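Local atomic coordinates of PKD domain (Vibrio anguillarum, PDB entry 6AEM), a protein that binds calcium specifically as a polycystic-kidney-disease domain of the Vibrio anguillarum protease Epp, its wider role being unknown. Residues Phe12-Asp17 with Arg80-Glu85. Sequence-based numbering, arbitrary orientation.
With ZN (zinc ion), chain F.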
loop_
_atom_site.group_PDB
_atom_site.type_symbol
_atom_site.label_atom_id
_atom_site.label_comp_id
_atom_site.label_asym_id
_atom_site.label_seq_id
_atom_site.Cartn_x
_atom_site.Cartn_y
_atom_site.Cartn_z
ATOM N N PHE A 12 0.565 6.386 -0.428
ATOM C CA PHE A 12 0.911 5.935 0.909
ATOM C C PHE A 12 2.326 6.383 1.228
ATOM O O PHE A 12 3.085 6.792 0.348
ATOM C CB PHE A 12 0.728 4.407 1.047
ATOM C CG PHE A 12 1.662 3.592 0.171
ATOM C CD1 PHE A 12 2.890 3.163 0.661
ATOM C CD2 PHE A 12 1.302 3.234 -1.120
ATOM C CE1 PHE A 12 3.761 2.419 -0.145
ATOM C CE2 PHE A 12 2.145 2.485 -1.906
ATOM C CZ PHE A 12 3.372 2.081 -1.414
ATOM N N GLU A 13 2.668 6.251 2.499
ATOM C CA GLU A 13 4.015 6.417 2.999
ATOM C C GLU A 13 4.271 5.275 3.955
ATOM O O GLU A 13 3.367 4.850 4.676
ATOM C CB GLU A 13 4.101 7.732 3.743
ATOM C CG GLU A 13 5.424 8.028 4.422
ATOM C CD GLU A 13 5.461 9.421 5.064
ATOM O OE1 GLU A 13 4.628 10.272 4.712
ATOM O OE2 GLU A 13 6.345 9.724 5.938
ATOM N N LEU A 14 5.515 4.809 3.990
ATOM C CA LEU A 14 5.907 3.729 4.884
ATOM C C LEU A 14 6.741 4.244 6.044
ATOM O O LEU A 14 7.575 5.137 5.882
ATOM C CB LEU A 14 6.706 2.663 4.132
ATOM C CG LEU A 14 5.950 2.083 2.938
ATOM C CD1 LEU A 14 6.843 1.112 2.187
ATOM C CD2 LEU A 14 4.690 1.400 3.407
ATOM N N LYS A 15 6.521 3.634 7.192
ATOM C CA LYS A 15 7.305 3.872 8.391
ATOM C C LYS A 15 8.061 2.589 8.694
ATOM O O LYS A 15 7.442 1.543 8.940
ATOM C CB LYS A 15 6.369 4.256 9.540
ATOM C CG LYS A 15 6.997 4.331 10.926
ATOM C CD LYS A 15 5.969 4.936 11.861
ATOM C CE LYS A 15 6.326 4.919 13.327
ATOM N NZ LYS A 15 5.146 5.468 14.067
ATOM N N THR A 16 9.390 2.646 8.631
ATOM C CA THR A 16 10.193 1.462 8.890
ATOM C C THR A 16 10.838 1.542 10.272
ATOM O O THR A 16 11.197 2.619 10.760
ATOM C CB THR A 16 11.264 1.229 7.817
ATOM O OG1 THR A 16 12.231 2.284 7.839
ATOM C CG2 THR A 16 10.634 1.146 6.438
ATOM N N ASP A 17 10.958 0.386 10.912
ATOM C CA ASP A 17 11.568 0.265 12.243
ATOM C C ASP A 17 12.279 -1.091 12.231
ATOM O O ASP A 17 11.687 -2.121 12.564
ATOM C CB ASP A 17 10.521 0.367 13.345
ATOM C CG ASP A 17 11.106 0.204 14.735
ATOM O OD1 ASP A 17 12.344 0.236 14.878
ATOM O OD2 ASP A 17 10.322 0.088 15.709
ATOM N N ARG A 80 6.053 1.752 -4.366
ATOM C CA ARG A 80 7.242 2.444 -3.867
ATOM C C ARG A 80 8.262 1.397 -3.436
ATOM O O ARG A 80 7.904 0.427 -2.769
ATOM C CB ARG A 80 6.960 3.334 -2.658
ATOM C CG ARG A 80 5.910 4.394 -2.851
ATOM C CD ARG A 80 5.798 5.197 -1.523
ATOM N NE ARG A 80 4.987 6.391 -1.716
ATOM C CZ ARG A 80 5.390 7.467 -2.363
ATOM N NH1 ARG A 80 6.638 7.577 -2.790
ATOM N NH2 ARG A 80 4.530 8.469 -2.505
ATOM N N THR A 81 9.541 1.624 -3.780
ATOM C CA THR A 81 10.590 0.803 -3.175
ATOM C C THR A 81 10.850 1.256 -1.729
ATOM O O THR A 81 10.667 2.430 -1.363
ATOM C CB THR A 81 11.891 0.829 -3.996
ATOM O OG1 THR A 81 12.336 2.186 -4.175
ATOM C CG2 THR A 81 11.687 0.135 -5.346
ATOM N N THR A 82 11.271 0.303 -0.899
ATOM C CA THR A 82 11.684 0.560 0.468
ATOM C C THR A 82 12.885 -0.322 0.760
ATOM O O THR A 82 13.108 -1.351 0.123
ATOM C CB THR A 82 10.521 0.296 1.450
ATOM O OG1 THR A 82 10.859 0.810 2.741
ATOM C CG2 THR A 82 10.172 -1.177 1.543
ATOM N N GLN A 83 13.658 0.101 1.732
ATOM C CA GLN A 83 14.815 -0.656 2.183
ATOM C C GLN A 83 14.667 -0.900 3.672
ATOM O O GLN A 83 14.370 0.029 4.432
ATOM C CB GLN A 83 16.121 0.092 1.903
ATOM C CG GLN A 83 16.438 0.280 0.418
ATOM C CD GLN A 83 15.651 1.396 -0.253
ATOM O OE1 GLN A 83 15.410 2.456 0.344
ATOM N NE2 GLN A 83 15.225 1.154 -1.501
ATOM N N VAL A 84 14.874 -2.141 4.092
ATOM C CA VAL A 84 14.859 -2.477 5.507
ATOM C C VAL A 84 16.168 -3.161 5.846
ATOM O O VAL A 84 16.732 -3.897 5.029
ATOM C CB VAL A 84 13.646 -3.328 5.942
ATOM C CG1 VAL A 84 12.368 -2.526 5.767
ATOM C CG2 VAL A 84 13.575 -4.634 5.187
ATOM N N GLU A 85 16.657 -2.884 7.038
ATOM C CA GLU A 85 17.910 -3.422 7.520
ATOM C C GLU A 85 17.665 -4.052 8.877
ATOM O O GLU A 85 16.808 -3.604 9.633
ATOM C CB GLU A 85 18.941 -2.300 7.723
ATOM C CG GLU A 85 19.211 -1.453 6.495
ATOM C CD GLU A 85 19.784 -0.099 6.854
ATOM O OE1 GLU A 85 20.524 -0.001 7.855
ATOM O OE2 GLU A 85 19.458 0.879 6.163
HETATM ZN ZN ZN F . 20.949 2.139 7.331
HETATM O O HOH W 1 21.867 1.110 9.071
HETATM O O HOH W 2 20.177 2.358 9.790
HETATM O O HOH W 3 20.574 3.155 5.171
#
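Arg80 CD lies over one face of the Phe12 ring, 4.1 Å from the ring centroid in a CH-pi contact, while Arg80 CG approaches the rim at CZ; the CG of Leu14 sits in plane at the ring's edge, and Trp39 meets the same ring edge-to-face. The two segments are edge strands of the two antiparallel sheets of the PKD beta-sandwich, 12-17 in one and 75-84 in the other. They run nearly parallel, with axes 8.2 Å from each other, so side chains close this margin. Ring and guanidinium planes stand 81° apart, and CZ of Arg80, 5.7 Å from the centroid of the Phe12 ring, adds at most a weak cation-pi attraction. The firmer polar link is a hydrogen bond from Arg80 NE to Phe12 O, 2.8 Å long and bent to 141° at the hydrogen; the donor is tilted 27° from the carbonyl plane. Arg80 is extended from CG to NE, a shape that carries CD over the ring and NE on to the Phe12 carbonyl. Arg80 NH2 is hydrogen-bonded to Asn11 OD1, so the guanidinium has a second partner. Further along, the side chains of Leu14 and Thr82 cross at about a right angle, with Leu14 CD1 3.8 Å from Thr82 CB. Val84, a buried residue, also touches Val21 of strand 20-25 and Tyr56. Beyond it, Glu85 chelates a zinc ion through both carboxylate oxygens, with three waters also bound to the metal. Thr16 keeps CG2 anti to its carbonyl carbon, and this methyl lies 3.7 Å from Thr82 OG1 and 4.1 Å from Val84 CG1.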